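Side-chain contacts in protein mini spindles (Drosophila melanogaster, PDB 5VJC), which probably binds tubulin through its TOG domains and so promotes microtubule dynamics and formation of the mitotic spindle: residues Q16-E21 with I128-E133; M47-N52 with L89-K94; Q187-L192 with R227-N232; E194-I199 with I234-F239. All blocks are in the same frame, centred on the assembly; numbering follows the deposited sequence.

Interaction 1: Q16-E21 with I128-E133; sequences QRLLDE and ILAENE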
loop_
_atom_site.group_PDB
_atom_site.type_symbol
_atom_site.label_atom_id
_atom_site.label_comp_id
_atom_site.label_asym_id
_atom_site.label_seq_id
_atom_site.Cartn_x
_atom_site.Cartn_y
_atom_site.Cartn_z
ATOM N N GLN A 16 -15.089 -12.050 -14.339
ATOM C CA GLN A 16 -16.374 -12.111 -13.661
ATOM C C GLN A 16 -16.277 -11.489 -12.269
ATOM O O GLN A 16 -17.240 -10.892 -11.781
ATOM C CB GLN A 16 -16.889 -13.553 -13.563
ATOM C CG GLN A 16 -18.351 -13.633 -13.158
ATOM C CD GLN A 16 -19.254 -12.845 -14.107
ATOM O OE1 GLN A 16 -19.270 -13.094 -15.320
ATOM N NE2 GLN A 16 -19.992 -11.876 -13.561
ATOM N N ARG A 17 -15.112 -11.610 -11.639
ATOM C CA ARG A 17 -14.940 -11.043 -10.305
ATOM C C ARG A 17 -14.982 -9.524 -10.386
ATOM O O ARG A 17 -15.649 -8.872 -9.583
ATOM C CB ARG A 17 -13.639 -11.534 -9.672
ATOM C CG ARG A 17 -13.638 -13.055 -9.393
ATOM C CD ARG A 17 -12.489 -13.440 -8.463
ATOM N NE ARG A 17 -11.181 -13.223 -9.078
ATOM C CZ ARG A 17 -10.515 -14.148 -9.765
ATOM N NH1 ARG A 17 -11.054 -15.346 -9.970
ATOM N NH2 ARG A 17 -9.323 -13.864 -10.274
ATOM N N LEU A 18 -14.280 -8.965 -11.369
ATOM C CA LEU A 18 -14.279 -7.521 -11.553
ATOM C C LEU A 18 -15.700 -7.031 -11.862
ATOM O O LEU A 18 -16.166 -6.051 -11.278
ATOM C CB LEU A 18 -13.309 -7.113 -12.669
ATOM C CG LEU A 18 -11.809 -7.348 -12.468
ATOM C CD1 LEU A 18 -11.049 -7.104 -13.767
ATOM C CD2 LEU A 18 -11.263 -6.454 -11.371
ATOM N N LEU A 19 -16.396 -7.730 -12.757
ATOM C CA LEU A 19 -17.798 -7.382 -13.067
ATOM C C LEU A 19 -18.708 -7.482 -11.835
ATOM O O LEU A 19 -19.513 -6.575 -11.568
ATOM C CB LEU A 19 -18.342 -8.274 -14.191
ATOM C CG LEU A 19 -17.731 -7.931 -15.552
ATOM C CD1 LEU A 19 -18.127 -8.956 -16.591
ATOM C CD2 LEU A 19 -18.143 -6.519 -15.981
ATOM N N ASP A 20 -18.587 -8.579 -11.094
ATOM C CA ASP A 20 -19.339 -8.739 -9.842
ATOM C C ASP A 20 -19.182 -7.523 -8.942
ATOM O O ASP A 20 -20.162 -7.017 -8.406
ATOM C CB ASP A 20 -18.901 -9.996 -9.084
ATOM C CG ASP A 20 -19.417 -11.275 -9.723
ATOM O OD1 ASP A 20 -20.284 -11.173 -10.621
ATOM O OD2 ASP A 20 -18.923 -12.372 -9.354
ATOM N N GLU A 21 -17.952 -7.034 -8.779
ATOM C CA GLU A 21 -17.747 -5.907 -7.877
ATOM C C GLU A 21 -18.344 -4.620 -8.454
ATOM O O GLU A 21 -19.033 -3.878 -7.740
ATOM C CB GLU A 21 -16.253 -5.706 -7.565
ATOM C CG GLU A 21 -15.988 -4.989 -6.226
ATOM C CD GLU A 21 -14.499 -4.855 -5.878
ATOM O OE1 GLU A 21 -13.810 -4.072 -6.543
ATOM O OE2 GLU A 21 -14.020 -5.524 -4.929
ATOM N N ILE A 128 -0.479 -4.167 -16.172
ATOM C CA ILE A 128 -1.081 -2.961 -15.625
ATOM C C ILE A 128 -2.163 -3.361 -14.626
ATOM O O ILE A 128 -3.093 -4.067 -15.016
ATOM C CB ILE A 128 -1.712 -2.134 -16.765
ATOM C CG1 ILE A 128 -0.612 -1.589 -17.660
ATOM C CG2 ILE A 128 -2.574 -1.008 -16.227
ATOM C CD1 ILE A 128 0.387 -0.820 -16.901
ATOM N N LEU A 129 -2.051 -2.962 -13.357
ATOM C CA LEU A 129 -3.075 -3.341 -12.380
ATOM C C LEU A 129 -4.451 -2.814 -12.764
ATOM O O LEU A 129 -4.603 -1.652 -13.176
ATOM C CB LEU A 129 -2.765 -2.833 -10.966
ATOM C CG LEU A 129 -1.620 -3.305 -10.069
ATOM C CD1 LEU A 129 -1.851 -2.784 -8.643
ATOM C CD2 LEU A 129 -1.471 -4.810 -10.057
ATOM N N ALA A 130 -5.457 -3.671 -12.623
ATOM C CA ALA A 130 -6.834 -3.211 -12.695
ATOM C C ALA A 130 -7.061 -2.177 -11.593
ATOM O O ALA A 130 -6.414 -2.236 -10.534
ATOM C CB ALA A 130 -7.799 -4.381 -12.536
ATOM N N GLU A 131 -7.962 -1.228 -11.841
ATOM C CA GLU A 131 -8.386 -0.269 -10.822
ATOM C C GLU A 131 -8.760 -0.987 -9.497
ATOM O O GLU A 131 -8.381 -0.552 -8.397
ATOM C CB GLU A 131 -9.562 0.564 -11.339
ATOM C CG GLU A 131 -10.153 1.485 -10.312
ATOM C CD GLU A 131 -9.137 2.495 -9.820
ATOM O OE1 GLU A 131 -8.518 3.145 -10.690
ATOM O OE2 GLU A 131 -8.940 2.616 -8.577
ATOM N N ASN A 132 -9.447 -2.115 -9.619
ATOM C CA ASN A 132 -9.885 -2.873 -8.445
ATOM C C ASN A 132 -8.725 -3.508 -7.697
ATOM O O ASN A 132 -8.749 -3.569 -6.483
ATOM C CB ASN A 132 -10.871 -3.960 -8.853
ATOM C CG ASN A 132 -12.001 -3.415 -9.688
ATOM O OD1 ASN A 132 -11.794 -2.920 -10.814
ATOM N ND2 ASN A 132 -13.207 -3.481 -9.141
ATOM N N GLU A 133 -7.715 -3.982 -8.427
ATOM C CA GLU A 133 -6.560 -4.585 -7.770
ATOM C C GLU A 133 -5.808 -3.539 -6.936
ATOM O O GLU A 133 -5.559 -3.758 -5.747
ATOM C CB GLU A 133 -5.640 -5.251 -8.791
ATOM C CG GLU A 133 -6.256 -6.537 -9.355
ATOM C CD GLU A 133 -5.568 -7.060 -10.591
ATOM O OE1 GLU A 133 -5.010 -6.255 -11.374
ATOM O OE2 GLU A 133 -5.600 -8.294 -10.791
HETATM O O HOH W 1 -11.127 -5.851 -5.590
HETATM O O HOH W 2 -11.589 -3.104 -5.470
#
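Asn132 lies against helix 13-22 with its amide, the nitrogen turned to Glu21 and one face of the group resting on the CD2 methyl of Leu18. The bond from Asn132 ND2 to Glu21 OE1 is short and fairly straight, 2.7 Å with an N-H...O angle of 160°. Glu21 OE1 stays close to the amide plane but is met on the anti side of its own carboxylate, the two planes being 26° apart. Glu21 gets there with CG anti to its backbone N (chi1 -155°) and an extended chain, the two side chains running past each other in opposite directions. Leu18 adds the apolar half: its CD2 methyl is 3.6 Å from Asn132 CG and 4.2 Å from Ala130 CB. Ala130 is the N-cap residue of helix 131-142, and the contact thus ties the first turn of that helix, in an all-helical TOG domain built of HEAT repeats, to the short helix 13-22 near the start of the chain. The amide nitrogen also bonds Gln22, while Glu21 OE2 accepts from the backbone N of Trp29, which holds the carboxylate from its other oxygen. With an alanine in place of Asn132, Glu21 OE1 would probably lose its amide donor and Leu18 CD2 the flat group it rests on. A water also lies 2.6 Å from Glu21 OE1 and 3.1 Å from Asn132 O.

Interaction 2: M47-N52 with L89-K94; sequences MTANVN and LDLILK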
loop_
_atom_site.group_PDB
_atom_site.type_symbol
_atom_site.label_atom_id
_atom_site.label_comp_id
_atom_site.label_asym_id
_atom_site.label_seq_id
_atom_site.Cartn_x
_atom_site.Cartn_y
_atom_site.Cartn_z
ATOM N N MET A 47 -12.767 -20.540 -4.350
ATOM C CA MET A 47 -13.448 -21.798 -4.681
ATOM C C MET A 47 -13.834 -21.796 -6.153
ATOM O O MET A 47 -13.380 -22.629 -6.931
ATOM C CB MET A 47 -14.697 -21.994 -3.812
ATOM C CG MET A 47 -14.427 -22.385 -2.381
ATOM S SD MET A 47 -13.763 -24.054 -2.225
ATOM C CE MET A 47 -13.574 -24.182 -0.439
ATOM N N THR A 48 -14.656 -20.820 -6.517
ATOM C CA THR A 48 -15.114 -20.619 -7.896
ATOM C C THR A 48 -13.974 -20.549 -8.911
ATOM O O THR A 48 -14.114 -21.015 -10.049
ATOM C CB THR A 48 -15.959 -19.342 -7.977
ATOM O OG1 THR A 48 -17.094 -19.478 -7.108
ATOM C CG2 THR A 48 -16.422 -19.051 -9.401
ATOM N N ALA A 49 -12.835 -19.997 -8.498
ATOM C CA ALA A 49 -11.685 -19.857 -9.394
ATOM C C ALA A 49 -10.825 -21.129 -9.516
ATOM O O ALA A 49 -9.812 -21.114 -10.196
ATOM C CB ALA A 49 -10.807 -18.671 -8.936
ATOM N N ASN A 50 -11.239 -22.232 -8.888
ATOM C CA ASN A 50 -10.439 -23.468 -8.895
ATOM C C ASN A 50 -9.049 -23.313 -8.266
ATOM O O ASN A 50 -8.094 -23.999 -8.645
ATOM C CB ASN A 50 -10.279 -24.018 -10.315
ATOM C CG ASN A 50 -11.593 -24.526 -10.895
ATOM O OD1 ASN A 50 -12.419 -25.110 -10.189
ATOM N ND2 ASN A 50 -11.796 -24.287 -12.179
ATOM N N VAL A 51 -8.925 -22.406 -7.311
ATOM C CA VAL A 51 -7.716 -22.396 -6.486
ATOM C C VAL A 51 -7.655 -23.750 -5.760
ATOM O O VAL A 51 -8.675 -24.223 -5.263
ATOM C CB VAL A 51 -7.722 -21.227 -5.481
ATOM C CG1 VAL A 51 -6.598 -21.375 -4.467
ATOM C CG2 VAL A 51 -7.601 -19.899 -6.249
ATOM N N ASN A 52 -6.484 -24.383 -5.758
ATOM C CA ASN A 52 -6.270 -25.640 -5.036
ATOM C C ASN A 52 -6.994 -25.649 -3.694
ATOM O O ASN A 52 -6.834 -24.730 -2.897
ATOM C CB ASN A 52 -4.771 -25.870 -4.824
ATOM C CG ASN A 52 -4.475 -27.190 -4.128
ATOM O OD1 ASN A 52 -4.724 -27.346 -2.932
ATOM N ND2 ASN A 52 -3.929 -28.140 -4.875
ATOM N N LEU A 89 -4.252 -12.824 -9.553
ATOM C CA LEU A 89 -3.579 -11.771 -8.787
ATOM C C LEU A 89 -4.479 -11.088 -7.765
ATOM O O LEU A 89 -4.069 -10.844 -6.623
ATOM C CB LEU A 89 -3.009 -10.701 -9.737
ATOM C CG LEU A 89 -2.295 -9.515 -9.066
ATOM C CD1 LEU A 89 -1.060 -9.967 -8.239
ATOM C CD2 LEU A 89 -1.913 -8.432 -10.120
ATOM N N ASP A 90 -5.693 -10.756 -8.196
ATOM C CA ASP A 90 -6.636 -10.027 -7.352
ATOM C C ASP A 90 -6.973 -10.821 -6.078
ATOM O O ASP A 90 -7.052 -10.244 -4.978
ATOM C CB ASP A 90 -7.910 -9.670 -8.157
ATOM C CG ASP A 90 -8.666 -10.911 -8.678
ATOM O OD1 ASP A 90 -8.031 -11.796 -9.294
ATOM O OD2 ASP A 90 -9.903 -10.992 -8.464
ATOM N N LEU A 91 -7.127 -12.141 -6.210
ATOM C CA LEU A 91 -7.403 -13.008 -5.062
ATOM C C LEU A 91 -6.202 -13.057 -4.113
ATOM O O LEU A 91 -6.358 -13.040 -2.892
ATOM C CB LEU A 91 -7.738 -14.439 -5.520
ATOM C CG LEU A 91 -8.918 -14.525 -6.504
ATOM C CD1 LEU A 91 -9.078 -15.955 -7.069
ATOM C CD2 LEU A 91 -10.160 -14.092 -5.756
ATOM N N ILE A 92 -5.013 -13.155 -4.685
ATOM C CA ILE A 92 -3.800 -13.256 -3.866
ATOM C C ILE A 92 -3.522 -11.939 -3.132
ATOM O O ILE A 92 -3.143 -11.959 -1.954
ATOM C CB ILE A 92 -2.573 -13.646 -4.705
ATOM C CG1 ILE A 92 -2.753 -15.052 -5.301
ATOM C CG2 ILE A 92 -1.311 -13.614 -3.861
ATOM C CD1 ILE A 92 -3.130 -16.098 -4.278
ATOM N N LEU A 93 -3.720 -10.808 -3.818
ATOM C CA LEU A 93 -3.564 -9.505 -3.175
ATOM C C LEU A 93 -4.563 -9.378 -2.026
ATOM O O LEU A 93 -4.186 -8.946 -0.929
ATOM C CB LEU A 93 -3.730 -8.343 -4.177
ATOM C CG LEU A 93 -2.638 -8.227 -5.258
ATOM C CD1 LEU A 93 -2.936 -7.109 -6.244
ATOM C CD2 LEU A 93 -1.212 -8.034 -4.626
ATOM N N LYS A 94 -5.820 -9.769 -2.267
ATOM C CA LYS A 94 -6.846 -9.738 -1.216
ATOM C C LYS A 94 -6.463 -10.587 -0.019
ATOM O O LYS A 94 -6.665 -10.174 1.130
ATOM C CB LYS A 94 -8.204 -10.209 -1.738
ATOM C CG LYS A 94 -8.936 -9.188 -2.597
ATOM C CD LYS A 94 -10.242 -9.761 -3.177
ATOM C CE LYS A 94 -10.994 -8.671 -3.937
ATOM N NZ LYS A 94 -12.294 -9.162 -4.491
#
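A Schellman motif ends helix 36-48, and the turn that follows it is packed against the first turns of helix 89-99. Asn50 carries the positive phi of the motif (60°), and its backbone N bonds to Met47 O at 2.9 Å. This reversal leaves the side chains of Ala49 and Val51, on either side of Asn50 in sequence, both directed at the facing helix, where Leu91 receives them. One methyl does the touching: Leu91 CD1 is 3.7 Å from Ala49 CB and 4.3 Å from Val51 CG2, the first a close methyl-to-methyl contact and the second a looser one. Leu91 sends its chain across because CG stands anti to the carbonyl carbon (chi1 -56°), with CD1 continuing outward in the extended branch. No hydrogen bond joins the two segments; the three touching residues are buried, and the join is apolar and small, with 83 Å² buried in total. Arg17 of helix 13-22 packs on both Ala49 and Leu91 and closes the contact on that side, while its guanidinium group forms a salt bridge with Asp90. Val51 also rests on Ile56 of helix 53-59, whose start is capped by the side chain of Asn52, which accepts a hydrogen bond from the backbone N of Leu55. A Schellman turn thus leads through a single residue, Val51, into the N-cap of the next helix, a short connection between two consecutive helices within a HEAT-repeat array of stacked helices.

Interaction 3: Q187-L192 with R227-N232; sequences QRTECL and RNAALN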
loop_
_atom_site.group_PDB
_atom_site.type_symbol
_atom_site.label_atom_id
_atom_site.label_comp_id
_atom_site.label_asym_id
_atom_site.label_seq_id
_atom_site.Cartn_x
_atom_site.Cartn_y
_atom_site.Cartn_z
ATOM N N GLN A 187 2.893 6.176 11.848
ATOM C CA GLN A 187 2.201 6.152 10.559
ATOM C C GLN A 187 2.261 7.521 9.898
ATOM O O GLN A 187 2.607 7.626 8.721
ATOM C CB GLN A 187 0.738 5.718 10.715
ATOM C CG GLN A 187 -0.002 5.534 9.406
ATOM C CD GLN A 187 0.512 4.353 8.596
ATOM O OE1 GLN A 187 1.362 3.593 9.058
ATOM N NE2 GLN A 187 -0.004 4.198 7.380
ATOM N N ARG A 188 1.938 8.573 10.654
ATOM C CA ARG A 188 1.989 9.929 10.086
ATOM C C ARG A 188 3.411 10.270 9.627
ATOM O O ARG A 188 3.613 10.780 8.524
ATOM C CB ARG A 188 1.477 10.973 11.087
ATOM C CG ARG A 188 0.003 10.779 11.471
ATOM C CD ARG A 188 -0.599 12.024 12.125
ATOM N NE ARG A 188 0.056 12.399 13.374
ATOM C CZ ARG A 188 -0.138 11.778 14.535
ATOM N NH1 ARG A 188 -0.968 10.738 14.605
ATOM N NH2 ARG A 188 0.494 12.188 15.634
ATOM N N THR A 189 4.400 9.936 10.450
ATOM C CA THR A 189 5.793 10.208 10.105
ATOM C C THR A 189 6.239 9.499 8.820
ATOM O O THR A 189 6.844 10.120 7.942
ATOM C CB THR A 189 6.735 9.800 11.239
ATOM O OG1 THR A 189 6.319 10.451 12.446
ATOM C CG2 THR A 189 8.176 10.185 10.913
ATOM N N GLU A 190 5.948 8.207 8.711
ATOM C CA GLU A 190 6.420 7.434 7.563
ATOM C C GLU A 190 5.686 7.829 6.286
ATOM O O GLU A 190 6.281 7.869 5.203
ATOM C CB GLU A 190 6.274 5.925 7.827
ATOM C CG GLU A 190 7.217 5.389 8.920
ATOM C CD GLU A 190 8.700 5.465 8.521
ATOM O OE1 GLU A 190 8.984 5.721 7.332
ATOM O OE2 GLU A 190 9.570 5.265 9.395
ATOM N N CYS A 191 4.402 8.165 6.406
ATOM C CA CYS A 191 3.667 8.643 5.243
ATOM C C CYS A 191 4.223 9.987 4.790
ATOM O O CYS A 191 4.395 10.209 3.593
ATOM C CB CYS A 191 2.160 8.732 5.528
ATOM S SG CYS A 191 1.343 7.100 5.533
ATOM N N LEU A 192 4.540 10.873 5.731
ATOM C CA LEU A 192 5.172 12.144 5.348
ATOM C C LEU A 192 6.500 11.953 4.588
ATOM O O LEU A 192 6.700 12.569 3.540
ATOM C CB LEU A 192 5.398 13.019 6.581
ATOM C CG LEU A 192 4.130 13.688 7.119
ATOM C CD1 LEU A 192 4.312 14.127 8.597
ATOM C CD2 LEU A 192 3.704 14.853 6.221
ATOM N N ARG A 227 6.718 16.286 13.259
ATOM C CA ARG A 227 7.124 17.650 12.936
ATOM C C ARG A 227 8.324 17.676 11.981
ATOM O O ARG A 227 8.287 18.371 10.968
ATOM C CB ARG A 227 7.446 18.439 14.223
ATOM C CG ARG A 227 8.065 19.821 13.975
ATOM C CD ARG A 227 8.220 20.636 15.265
ATOM N NE ARG A 227 8.869 19.879 16.338
ATOM C CZ ARG A 227 10.186 19.745 16.470
ATOM N NH1 ARG A 227 11.001 20.312 15.590
ATOM N NH2 ARG A 227 10.687 19.034 17.479
ATOM N N ASN A 228 9.383 16.927 12.307
ATOM C CA ASN A 228 10.578 16.891 11.461
ATOM C C ASN A 228 10.260 16.335 10.058
ATOM O O ASN A 228 10.834 16.776 9.067
ATOM C CB ASN A 228 11.706 16.064 12.113
ATOM C CG ASN A 228 12.203 16.669 13.446
ATOM O OD1 ASN A 228 12.051 17.866 13.698
ATOM N ND2 ASN A 228 12.795 15.831 14.296
ATOM N N ALA A 229 9.333 15.386 9.967
ATOM C CA ALA A 229 8.987 14.819 8.662
ATOM C C ALA A 229 8.192 15.810 7.811
ATOM O O ALA A 229 8.408 15.907 6.603
ATOM C CB ALA A 229 8.209 13.515 8.836
ATOM N N ALA A 230 7.279 16.550 8.433
ATOM C CA ALA A 230 6.469 17.501 7.685
ATOM C C ALA A 230 7.340 18.660 7.182
ATOM O O ALA A 230 7.162 19.141 6.057
ATOM C CB ALA A 230 5.324 18.013 8.533
ATOM N N LEU A 231 8.277 19.092 8.019
ATOM C CA LEU A 231 9.221 20.147 7.654
ATOM C C LEU A 231 10.065 19.750 6.452
ATOM O O LEU A 231 10.183 20.513 5.500
ATOM C CB LEU A 231 10.134 20.484 8.829
ATOM C CG LEU A 231 9.485 21.242 9.988
ATOM C CD1 LEU A 231 10.440 21.332 11.169
ATOM C CD2 LEU A 231 9.041 22.623 9.519
ATOM N N ASN A 232 10.665 18.564 6.511
ATOM C CA ASN A 232 11.460 18.061 5.391
ATOM C C ASN A 232 10.646 18.004 4.127
ATOM O O ASN A 232 11.158 18.254 3.032
ATOM C CB ASN A 232 12.033 16.684 5.700
ATOM C CG ASN A 232 13.192 16.753 6.653
ATOM O OD1 ASN A 232 13.864 17.781 6.748
ATOM N ND2 ASN A 232 13.440 15.666 7.367
#
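Leu192 meets Ala229 and Ala230 where helices 185-202 and 224-241 run side by side, their local axes 8.5 Å apart and only 19° from parallel. The leucine points at the facing helix, and Leu192 CB is 3.6 Å from Ala229 CB. Its chi1 of -76° sets CG beside the backbone N and anti to the carbonyl carbon; from there the isobutyl group lies over the backbone of the facing helix, Leu192 CD1 3.8 Å from Ala230 N and Leu192 CD2 4.1 Å from Ala230 CA. Ala230 CB then meets Leu192 CD1 at 4.0 Å. The small side chains of Ala229 and Ala230 permit this close approach: the alpha carbons of Leu192 and Ala229 are 5.7 Å apart. Thr189, one turn earlier, is oriented so that its methyl rather than its hydroxyl faces the alanine. With chi1 at -55°, Thr189 CG2 is anti to the backbone N and comes within 3.9 Å of Ala229 CB, while OG1 turns back along its own helix to bond Ala185 O. The hydroxyl is thereby satisfied without a partner across the contact. Around this seam, Val226 of helix 224-241 packs on both Thr189 and Leu192, Leu180 covers Leu192 from the loop before helix 185-202, and Arg227, on the far flank of helix 224-241, touches Met259 of helix 254-264.

Interaction 4: E194-I199 with I234-F239; sequences ELTFLI and IVQVFF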
loop_
_atom_site.group_PDB
_atom_site.type_symbol
_atom_site.label_atom_id
_atom_site.label_comp_id
_atom_site.label_asym_id
_atom_site.label_seq_id
_atom_site.Cartn_x
_atom_site.Cartn_y
_atom_site.Cartn_z
ATOM N N GLU A 194 7.301 9.361 2.864
ATOM C CA GLU A 194 6.968 8.807 1.560
ATOM C C GLU A 194 6.484 9.906 0.617
ATOM O O GLU A 194 6.842 9.924 -0.565
ATOM C CB GLU A 194 5.919 7.691 1.699
ATOM C CG GLU A 194 5.855 6.776 0.462
ATOM C CD GLU A 194 7.160 6.013 0.210
ATOM O OE1 GLU A 194 8.038 5.958 1.108
ATOM O OE2 GLU A 194 7.296 5.425 -0.877
ATOM N N LEU A 195 5.695 10.847 1.133
ATOM C CA LEU A 195 5.268 11.968 0.309
ATOM C C LEU A 195 6.488 12.726 -0.224
ATOM O O LEU A 195 6.521 13.125 -1.390
ATOM C CB LEU A 195 4.341 12.904 1.090
ATOM C CG LEU A 195 2.973 12.288 1.465
ATOM C CD1 LEU A 195 2.245 13.090 2.551
ATOM C CD2 LEU A 195 2.069 12.099 0.220
ATOM N N THR A 196 7.493 12.890 0.626
ATOM C CA THR A 196 8.727 13.576 0.240
ATOM C C THR A 196 9.417 12.811 -0.893
ATOM O O THR A 196 9.855 13.410 -1.882
ATOM C CB THR A 196 9.691 13.725 1.438
ATOM O OG1 THR A 196 9.018 14.370 2.525
ATOM C CG2 THR A 196 10.951 14.536 1.053
ATOM N N PHE A 197 9.500 11.486 -0.754
ATOM C CA PHE A 197 10.098 10.670 -1.805
ATOM C C PHE A 197 9.333 10.831 -3.123
ATOM O O PHE A 197 9.926 11.029 -4.191
ATOM C CB PHE A 197 10.153 9.193 -1.391
ATOM C CG PHE A 197 10.427 8.256 -2.542
ATOM C CD1 PHE A 197 11.731 8.015 -2.962
ATOM C CD2 PHE A 197 9.386 7.638 -3.214
ATOM C CE1 PHE A 197 11.976 7.161 -4.030
ATOM C CE2 PHE A 197 9.630 6.784 -4.278
ATOM C CZ PHE A 197 10.929 6.543 -4.676
ATOM N N LEU A 198 8.012 10.770 -3.049
ATOM C CA LEU A 198 7.182 10.868 -4.243
ATOM C C LEU A 198 7.278 12.239 -4.917
ATOM O O LEU A 198 7.291 12.342 -6.151
ATOM C CB LEU A 198 5.718 10.574 -3.889
ATOM C CG LEU A 198 5.436 9.111 -3.562
ATOM C CD1 LEU A 198 3.997 8.979 -3.068
ATOM C CD2 LEU A 198 5.702 8.235 -4.794
ATOM N N ILE A 199 7.322 13.289 -4.109
ATOM C CA ILE A 199 7.439 14.651 -4.651
ATOM C C ILE A 199 8.819 14.870 -5.304
ATOM O O ILE A 199 8.910 15.444 -6.372
ATOM C CB ILE A 199 7.200 15.706 -3.556
ATOM C CG1 ILE A 199 5.737 15.654 -3.105
ATOM C CG2 ILE A 199 7.521 17.118 -4.071
ATOM C CD1 ILE A 199 5.459 16.516 -1.909
ATOM N N ILE A 234 7.923 19.935 3.336
ATOM C CA ILE A 234 7.618 21.271 2.829
ATOM C C ILE A 234 8.879 21.903 2.236
ATOM O O ILE A 234 8.804 22.608 1.233
ATOM C CB ILE A 234 7.017 22.174 3.930
ATOM C CG1 ILE A 234 5.640 21.647 4.322
ATOM C CG2 ILE A 234 6.872 23.617 3.451
ATOM C CD1 ILE A 234 4.672 21.544 3.155
ATOM N N VAL A 235 10.030 21.612 2.837
ATOM C CA VAL A 235 11.310 22.068 2.301
ATOM C C VAL A 235 11.512 21.570 0.862
ATOM O O VAL A 235 11.894 22.329 -0.030
ATOM C CB VAL A 235 12.494 21.594 3.179
ATOM C CG1 VAL A 235 13.805 21.671 2.408
ATOM C CG2 VAL A 235 12.573 22.414 4.459
ATOM N N GLN A 236 11.230 20.292 0.640
ATOM C CA GLN A 236 11.347 19.717 -0.688
ATOM C C GLN A 236 10.378 20.406 -1.625
ATOM O O GLN A 236 10.709 20.690 -2.794
ATOM C CB GLN A 236 11.098 18.208 -0.639
ATOM C CG GLN A 236 11.007 17.555 -1.987
ATOM C CD GLN A 236 12.303 17.660 -2.778
ATOM O OE1 GLN A 236 13.339 17.141 -2.367
ATOM N NE2 GLN A 236 12.247 18.349 -3.910
ATOM N N VAL A 237 9.185 20.705 -1.122
ATOM C CA VAL A 237 8.232 21.456 -1.924
ATOM C C VAL A 237 8.832 22.836 -2.240
ATOM O O VAL A 237 8.664 23.348 -3.351
ATOM C CB VAL A 237 6.867 21.603 -1.220
ATOM C CG1 VAL A 237 5.967 22.520 -1.996
ATOM C CG2 VAL A 237 6.194 20.236 -1.062
ATOM N N PHE A 238 9.562 23.414 -1.284
ATOM C CA PHE A 238 10.129 24.747 -1.493
ATOM C C PHE A 238 11.167 24.756 -2.626
ATOM O O PHE A 238 11.173 25.661 -3.456
ATOM C CB PHE A 238 10.753 25.287 -0.203
ATOM C CG PHE A 238 11.385 26.645 -0.365
ATOM C CD1 PHE A 238 10.610 27.750 -0.719
ATOM C CD2 PHE A 238 12.750 26.822 -0.176
ATOM C CE1 PHE A 238 11.184 29.007 -0.872
ATOM C CE2 PHE A 238 13.328 28.077 -0.335
ATOM C CZ PHE A 238 12.540 29.169 -0.682
ATOM N N PHE A 239 12.018 23.730 -2.659
ATOM C CA PHE A 239 13.042 23.566 -3.691
ATOM C C PHE A 239 12.477 23.458 -5.097
ATOM O O PHE A 239 13.176 23.740 -6.074
ATOM C CB PHE A 239 13.889 22.322 -3.410
ATOM C CG PHE A 239 14.769 22.433 -2.194
ATOM C CD1 PHE A 239 15.215 23.660 -1.743
ATOM C CD2 PHE A 239 15.168 21.297 -1.513
ATOM C CE1 PHE A 239 16.027 23.751 -0.623
ATOM C CE2 PHE A 239 15.981 21.380 -0.396
ATOM C CZ PHE A 239 16.413 22.610 0.050
#
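Apolar contact carries this pairing, and its innermost part is a methyl-to-methyl approach: Ile199 CD1 lies 3.9 Å from Val237 CG2. The isoleucine points across at helix 224-241 and uses two branches for two partners. Its CG1 arm, anti to the carbonyl carbon (chi1 -68°), carries CD1 to the valine, while Ile199 CG2, on the other branch, reaches Gln236 CG at 4.1 Å. A second kind of contact joins methyl and methylene groups of residues with polar ends. Thr196 CG2 is 4.0 Å from Gln236 CB, the threonine methyl standing against the base of the glutamine chain. Gln236 itself leaves its backbone with CG anti to the N and then bends at chi2 (63°), presenting CB and CG to Thr196 and Ile199. The hydroxyl of Thr196 bonds Leu192 O one turn back in its own helix, and no hydrogen bond crosses between the segments. The local axes are 9.6 Å apart and 14° from parallel, the side-by-side arrangement of helices in a HEAT-repeat array. Phe173 of helix 169-178 and Cys207 also pack on Ile199, on the buried side of the seam. Branched aliphatic groups therefore fill the interior, whereas towards the partly exposed margin the aliphatic stems of a threonine and a glutamine continue the apolar surface, so that cohesion here rests on shape and burial with no directional bond across the pair.

Interactions 1 and 2 lie together at one end of the domain, about 13 Å between centres, and are joined by Arg17, whose salt bridge to Asp90 and packing on Ala49 and Leu91 link the two. Interactions 3 and 4 use the same two helices, 185-202 and 224-241, at successive levels, their centres about 10 Å apart, on the opposite side of the chain's centre. Interaction 1 is a surface contact and the one with a hydrogen bond across its segments; interactions 2 and 3 are buried, and interaction 4 partly so, and all three are apolar. The local axes are closer in interaction 3, consistent with its two alanines, than in interaction 4.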